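Local coordinates for ribosome-inactivating protein (Lychnis chalcedonica, PDB 2G5X), which belongs to the plant ribosome-inactivating protein family and folds as a single chain in which a mixed beta sheet is packed against many helices, at residues K12-L17 with Y176-V181; D18-E23 with E170-K175. One frame throughout, in Å; residues are numbered along the deposited sequence.

Contact 1. Residues K12-L17 with Y176-V181; sequences KYSSFL and YIEDQV
Glu178 reaches across to Ser14 and Leu17 while Val181 packs on Tyr13; the axes of segments 12-17 and 176-181 run nearly antiparallel (156°) and approach to 11.0 Å. The contact is carried by side chains, the nearest CA atoms, those of Ser14 and Glu178, being 7.6 Å apart. Ser14 OG donates to Glu178 OE2 at 2.8 Å, meeting the anti lone pair of that oxygen, the one turned away from OE1. Glu178 gets there because its CG stands anti to the backbone N (chi1 165°) and the chain continues extended, and Leu17 lies alongside that methylene arm, running the opposite way, with CD1 3.6 Å from Glu178 CG. Tyr13 crosses Val181 at about a right angle. The CG1 methyl of Val181 approaches the phenol end of the ring obliquely, 3.6 Å from Tyr13 CZ, whereas Glu178 O lies at the ring edge near its plane. Within helix 10-25 one face of the ring is covered toward its rim by Leu17 CG.

A water bridges the segments, placed to donate to Glu178 OE2 at 2.6 Å and to Ser14 O at 3.1 Å, although it has more acceptors in reach than protons to give. Farther out, Glu178 OE1 makes salt bridges to Arg21 and Lys175, which probably stabilise the buried carboxylate as an anion. Tyr13 OH is hydrogen-bonded to Met167 O on helix 154-173, whose Ala171 also touches Tyr13 and Leu17. The arrangement is an antiparallel helix pair resting on a third helix, part of the helical core of the ribosome-inactivating protein fold.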
loop_
_atom_site.group_PDB
_atom_site.type_symbol
_atom_site.label_atom_id
_atom_site.label_comp_id
_atom_site.label_asym_id
_atom_site.label_seq_id
_atom_site.Cartn_x
_atom_site.Cartn_y
_atom_site.Cartn_z
ATOM N N LYS A 12 8.518 -12.468 -7.917
ATOM C CA LYS A 12 9.107 -11.417 -7.090
ATOM C C LYS A 12 8.019 -10.587 -6.411
ATOM O O LYS A 12 8.194 -10.112 -5.289
ATOM C CB LYS A 12 10.005 -10.507 -7.938
ATOM C CG LYS A 12 11.301 -11.166 -8.402
ATOM C CD LYS A 12 12.160 -11.574 -7.213
ATOM C CE LYS A 12 13.484 -12.187 -7.648
ATOM N NZ LYS A 12 14.310 -11.225 -8.429
ATOM N N TYR A 13 6.895 -10.415 -7.098
ATOM C CA TYR A 13 5.778 -9.662 -6.541
ATOM C C TYR A 13 5.219 -10.413 -5.327
ATOM O O TYR A 13 5.000 -9.817 -4.272
ATOM C CB TYR A 13 4.685 -9.491 -7.601
ATOM C CG TYR A 13 3.402 -8.858 -7.098
ATOM C CD1 TYR A 13 3.374 -7.535 -6.647
ATOM C CD2 TYR A 13 2.208 -9.579 -7.097
ATOM C CE1 TYR A 13 2.180 -6.946 -6.209
ATOM C CE2 TYR A 13 1.013 -9.002 -6.664
ATOM C CZ TYR A 13 1.005 -7.688 -6.223
ATOM O OH TYR A 13 -0.179 -7.127 -5.805
ATOM N N SER A 14 4.995 -11.717 -5.481
ATOM C CA SER A 14 4.460 -12.531 -4.389
ATOM C C SER A 14 5.411 -12.624 -3.200
ATOM O O SER A 14 4.971 -12.622 -2.052
ATOM C CB SER A 14 4.116 -13.943 -4.882
ATOM O OG SER A 14 2.961 -13.934 -5.708
ATOM N N SER A 15 6.712 -12.715 -3.465
ATOM C CA SER A 15 7.682 -12.797 -2.375
ATOM C C SER A 15 7.706 -11.467 -1.628
ATOM O O SER A 15 7.830 -11.427 -0.402
ATOM C CB SER A 15 9.075 -13.132 -2.915
ATOM O OG SER A 15 9.048 -14.292 -3.723
ATOM N N PHE A 16 7.582 -10.379 -2.381
ATOM C CA PHE A 16 7.554 -9.038 -1.815
ATOM C C PHE A 16 6.373 -8.926 -0.849
ATOM O O PHE A 16 6.521 -8.442 0.273
ATOM C CB PHE A 16 7.423 -8.011 -2.950
ATOM C CG PHE A 16 6.869 -6.686 -2.519
ATOM C CD1 PHE A 16 7.594 -5.844 -1.677
ATOM C CD2 PHE A 16 5.619 -6.275 -2.964
ATOM C CE1 PHE A 16 7.076 -4.608 -1.284
ATOM C CE2 PHE A 16 5.091 -5.044 -2.578
ATOM C CZ PHE A 16 5.819 -4.209 -1.738
ATOM N N LEU A 17 5.201 -9.382 -1.282
ATOM C CA LEU A 17 4.015 -9.319 -0.434
ATOM C C LEU A 17 4.168 -10.140 0.846
ATOM O O LEU A 17 3.731 -9.710 1.916
ATOM C CB LEU A 17 2.778 -9.790 -1.200
ATOM C CG LEU A 17 2.309 -8.869 -2.326
ATOM C CD1 LEU A 17 1.067 -9.464 -2.968
ATOM C CD2 LEU A 17 2.007 -7.479 -1.772
ATOM N N TYR A 176 -6.834 -13.240 -2.447
ATOM C CA TYR A 176 -7.659 -13.200 -3.653
ATOM C C TYR A 176 -7.246 -12.039 -4.559
ATOM O O TYR A 176 -7.211 -12.175 -5.780
ATOM C CB TYR A 176 -9.137 -13.041 -3.273
ATOM C CG TYR A 176 -10.101 -13.148 -4.442
ATOM C CD1 TYR A 176 -10.599 -14.385 -4.850
ATOM C CD2 TYR A 176 -10.507 -12.013 -5.143
ATOM C CE1 TYR A 176 -11.483 -14.491 -5.928
ATOM C CE2 TYR A 176 -11.386 -12.107 -6.223
ATOM C CZ TYR A 176 -11.870 -13.348 -6.609
ATOM O OH TYR A 176 -12.744 -13.447 -7.672
ATOM N N ILE A 177 -6.935 -10.896 -3.956
ATOM C CA ILE A 177 -6.538 -9.718 -4.718
ATOM C C ILE A 177 -5.119 -9.875 -5.256
ATOM O O ILE A 177 -4.824 -9.457 -6.371
ATOM C CB ILE A 177 -6.680 -8.444 -3.859
ATOM C CG1 ILE A 177 -8.159 -8.263 -3.493
ATOM C CG2 ILE A 177 -6.156 -7.230 -4.616
ATOM C CD1 ILE A 177 -8.463 -7.057 -2.630
ATOM N N GLU A 178 -4.242 -10.493 -4.470
ATOM C CA GLU A 178 -2.883 -10.737 -4.929
ATOM C C GLU A 178 -3.007 -11.579 -6.198
ATOM O O GLU A 178 -2.358 -11.305 -7.208
ATOM C CB GLU A 178 -2.086 -11.520 -3.874
ATOM C CG GLU A 178 -0.799 -12.131 -4.421
ATOM C CD GLU A 178 -0.062 -12.998 -3.411
ATOM O OE1 GLU A 178 -0.605 -13.265 -2.319
ATOM O OE2 GLU A 178 1.068 -13.422 -3.719
ATOM N N ASP A 179 -3.867 -12.596 -6.143
ATOM C CA ASP A 179 -4.068 -13.486 -7.280
ATOM C C ASP A 179 -4.579 -12.737 -8.510
ATOM O O ASP A 179 -4.188 -13.044 -9.636
ATOM C CB ASP A 179 -5.041 -14.607 -6.909
ATOM C CG ASP A 179 -4.334 -15.820 -6.341
ATOM O OD1 ASP A 179 -5.025 -16.794 -5.962
ATOM O OD2 ASP A 179 -3.091 -15.795 -6.264
ATOM N N GLN A 180 -5.449 -11.754 -8.303
ATOM C CA GLN A 180 -5.960 -10.980 -9.429
ATOM C C GLN A 180 -4.828 -10.180 -10.080
ATOM O O GLN A 180 -4.752 -10.085 -11.305
ATOM C CB GLN A 180 -7.080 -10.040 -8.971
ATOM C CG GLN A 180 -8.348 -10.766 -8.529
ATOM C CD GLN A 180 -9.006 -11.533 -9.664
ATOM O OE1 GLN A 180 -9.299 -12.725 -9.541
ATOM N NE2 GLN A 180 -9.246 -10.851 -10.776
ATOM N N VAL A 181 -3.941 -9.611 -9.268
ATOM C CA VAL A 181 -2.827 -8.835 -9.807
ATOM C C VAL A 181 -1.858 -9.735 -10.574
ATOM O O VAL A 181 -1.380 -9.378 -11.652
ATOM C CB VAL A 181 -2.066 -8.091 -8.683
ATOM C CG1 VAL A 181 -0.855 -7.357 -9.260
ATOM C CG2 VAL A 181 -2.998 -7.107 -8.002
HETATM O O HOH W 1 2.394 -14.381 -1.692
#

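Contact 2. Residues D18-E23 with E170-K175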
loop_
_atom_site.group_PDB
_atom_site.type_symbol
_atom_site.label_atom_id
_atom_site.label_comp_id
_atom_site.label_asym_id
_atom_site.label_seq_id
_atom_site.Cartn_x
_atom_site.Cartn_y
_atom_site.Cartn_z
ATOM N N ASP A 18 4.778 -11.319 0.744
ATOM C CA ASP A 18 4.968 -12.143 1.935
ATOM C C ASP A 18 5.906 -11.426 2.900
ATOM O O ASP A 18 5.696 -11.454 4.113
ATOM C CB ASP A 18 5.536 -13.526 1.579
ATOM C CG ASP A 18 4.461 -14.505 1.129
ATOM O OD1 ASP A 18 3.270 -14.261 1.418
ATOM O OD2 ASP A 18 4.809 -15.530 0.501
ATOM N N SER A 19 6.934 -10.770 2.364
ATOM C CA SER A 19 7.878 -10.037 3.209
ATOM C C SER A 19 7.150 -8.911 3.929
ATOM O O SER A 19 7.349 -8.688 5.122
ATOM C CB SER A 19 9.019 -9.450 2.374
ATOM O OG SER A 19 9.774 -8.518 3.126
ATOM N N LEU A 20 6.301 -8.201 3.195
ATOM C CA LEU A 20 5.537 -7.100 3.768
ATOM C C LEU A 20 4.569 -7.597 4.848
ATOM O O LEU A 20 4.467 -7.000 5.921
ATOM C CB LEU A 20 4.762 -6.369 2.664
ATOM C CG LEU A 20 3.861 -5.212 3.111
ATOM C CD1 LEU A 20 4.670 -4.196 3.909
ATOM C CD2 LEU A 20 3.230 -4.559 1.886
ATOM N N ARG A 21 3.860 -8.685 4.563
ATOM C CA ARG A 21 2.911 -9.247 5.518
ATOM C C ARG A 21 3.596 -9.592 6.835
ATOM O O ARG A 21 3.072 -9.301 7.912
ATOM C CB ARG A 21 2.249 -10.501 4.936
ATOM C CG ARG A 21 1.223 -10.215 3.845
ATOM C CD ARG A 21 1.038 -11.419 2.932
ATOM N NE ARG A 21 0.035 -11.176 1.900
ATOM C CZ ARG A 21 -0.043 -11.851 0.756
ATOM N NH1 ARG A 21 0.826 -12.820 0.490
ATOM N NH2 ARG A 21 -0.984 -11.550 -0.127
ATOM N N GLU A 22 4.766 -10.215 6.742
ATOM C CA GLU A 22 5.521 -10.605 7.929
ATOM C C GLU A 22 5.917 -9.392 8.768
ATOM O O GLU A 22 5.901 -9.452 9.998
ATOM C CB GLU A 22 6.782 -11.380 7.530
ATOM C CG GLU A 22 6.517 -12.737 6.898
ATOM C CD GLU A 22 6.098 -13.794 7.910
ATOM O OE1 GLU A 22 5.719 -14.903 7.485
ATOM O OE2 GLU A 22 6.156 -13.523 9.129
ATOM N N GLU A 23 6.273 -8.291 8.110
ATOM C CA GLU A 23 6.666 -7.091 8.843
ATOM C C GLU A 23 5.507 -6.526 9.664
ATOM O O GLU A 23 5.701 -6.081 10.797
ATOM C CB GLU A 23 7.208 -6.029 7.882
ATOM C CG GLU A 23 8.577 -6.368 7.317
ATOM C CD GLU A 23 9.583 -6.706 8.406
ATOM O OE1 GLU A 23 9.942 -7.896 8.549
ATOM O OE2 GLU A 23 10.003 -5.780 9.128
ATOM N N GLU A 170 -3.807 -3.586 -0.274
ATOM C CA GLU A 170 -4.963 -4.465 -0.421
ATOM C C GLU A 170 -4.549 -5.878 -0.825
ATOM O O GLU A 170 -5.135 -6.862 -0.363
ATOM C CB GLU A 170 -5.948 -3.881 -1.439
ATOM C CG GLU A 170 -6.441 -2.479 -1.077
ATOM C CD GLU A 170 -7.403 -2.447 0.108
ATOM O OE1 GLU A 170 -7.416 -3.397 0.920
ATOM O OE2 GLU A 170 -8.143 -1.449 0.234
ATOM N N ALA A 171 -3.535 -5.980 -1.680
ATOM C CA ALA A 171 -3.042 -7.285 -2.117
ATOM C C ALA A 171 -2.411 -8.016 -0.928
ATOM O O ALA A 171 -2.496 -9.240 -0.824
ATOM C CB ALA A 171 -2.014 -7.117 -3.239
ATOM N N ALA A 172 -1.770 -7.270 -0.037
ATOM C CA ALA A 172 -1.161 -7.887 1.141
ATOM C C ALA A 172 -2.255 -8.462 2.042
ATOM O O ALA A 172 -2.125 -9.565 2.584
ATOM C CB ALA A 172 -0.338 -6.853 1.909
ATOM N N ARG A 173 -3.337 -7.710 2.197
ATOM C CA ARG A 173 -4.459 -8.130 3.033
ATOM C C ARG A 173 -5.225 -9.332 2.485
ATOM O O ARG A 173 -5.560 -10.256 3.232
ATOM C CB ARG A 173 -5.447 -6.975 3.199
ATOM C CG ARG A 173 -4.930 -5.788 3.995
ATOM C CD ARG A 173 -5.831 -4.585 3.769
ATOM N NE ARG A 173 -5.485 -3.443 4.611
ATOM C CZ ARG A 173 -5.572 -2.177 4.215
ATOM N NH1 ARG A 173 -5.985 -1.894 2.985
ATOM N NH2 ARG A 173 -5.270 -1.192 5.050
ATOM N N PHE A 174 -5.498 -9.307 1.182
ATOM C CA PHE A 174 -6.284 -10.354 0.518
ATOM C C PHE A 174 -5.552 -11.214 -0.507
ATOM O O PHE A 174 -5.134 -10.712 -1.552
ATOM C CB PHE A 174 -7.482 -9.710 -0.189
ATOM C CG PHE A 174 -8.439 -9.015 0.737
ATOM C CD1 PHE A 174 -9.511 -9.707 1.293
ATOM C CD2 PHE A 174 -8.270 -7.670 1.052
ATOM C CE1 PHE A 174 -10.403 -9.069 2.151
ATOM C CE2 PHE A 174 -9.156 -7.020 1.910
ATOM C CZ PHE A 174 -10.228 -7.723 2.461
ATOM N N LYS A 175 -5.427 -12.511 -0.227
ATOM C CA LYS A 175 -4.773 -13.425 -1.163
ATOM C C LYS A 175 -5.516 -13.410 -2.504
ATOM O O LYS A 175 -4.907 -13.553 -3.567
ATOM C CB LYS A 175 -4.760 -14.857 -0.610
ATOM C CG LYS A 175 -3.874 -15.065 0.618
ATOM C CD LYS A 175 -2.402 -14.914 0.275
ATOM C CE LYS A 175 -1.955 -15.981 -0.722
ATOM N NZ LYS A 175 -0.523 -15.813 -1.121
HETATM O O HOH W 2 1.116 -15.976 1.636
#
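Arg21 NH2 is held by two oxygens, bonding to Ala171 O at 2.8 Å and forming a salt bridge with Glu178 OE1. The motif is an arginine of one helix bonded to carbonyls in the last turn of another, here the C-terminal end of helix 154-173 within the helical part of the ribosome-inactivating protein fold. The neighbouring bond, Arg21 NE to Ala172 O, is also 2.8 Å long but straighter (163° at the hydrogen) and lies on a lone pair in the carbonyl plane. NH2 instead meets Ala171 O tilted out of that carbonyl's plane. Together the two bonds fix the rotation of the guanidinium, and its positive charge is probably favoured by the negative end of the helix dipole.

An extended run from CG to NE carries Arg21 over, its CG 4.2 Å from Ala172 CB; Leu20 CD2 touches the same methyl. After Arg173 the chain leaves helical geometry at Phe174, also the N-cap of the next helix. Lys175, bent at chi2 and chi3, lays CD over one guanidinium face, and its ammonium pairs with Glu178. Asp18 OD1 accepts from Arg21 NH1 at 3.0 Å, met from above the carboxylate plane, and accepts a hydrogen bond from a water, which in turn accepts one from Lys175 NZ at 3.2 Å.

From the N terminus the chain passes through strand 3-5 into helix 10-25, whose first half supplies contact 1 and whose second half supplies contact 2. It then builds the rest of the mixed sheet and several helices before helix 154-173 returns to residues 18-23, closing contact 2 over 146 intervening residues. After a short break at Phe174, helix 175-184 reaches back to residues 12-17 and closes the wider loop of contact 1, which encloses the other. The N-terminal helix is thus tied to two successive helices far along the sequence. The two contacts touch, their centres about 8 Å apart, through the salt bridge that joins Glu178 of contact 1 to Arg21 of contact 2.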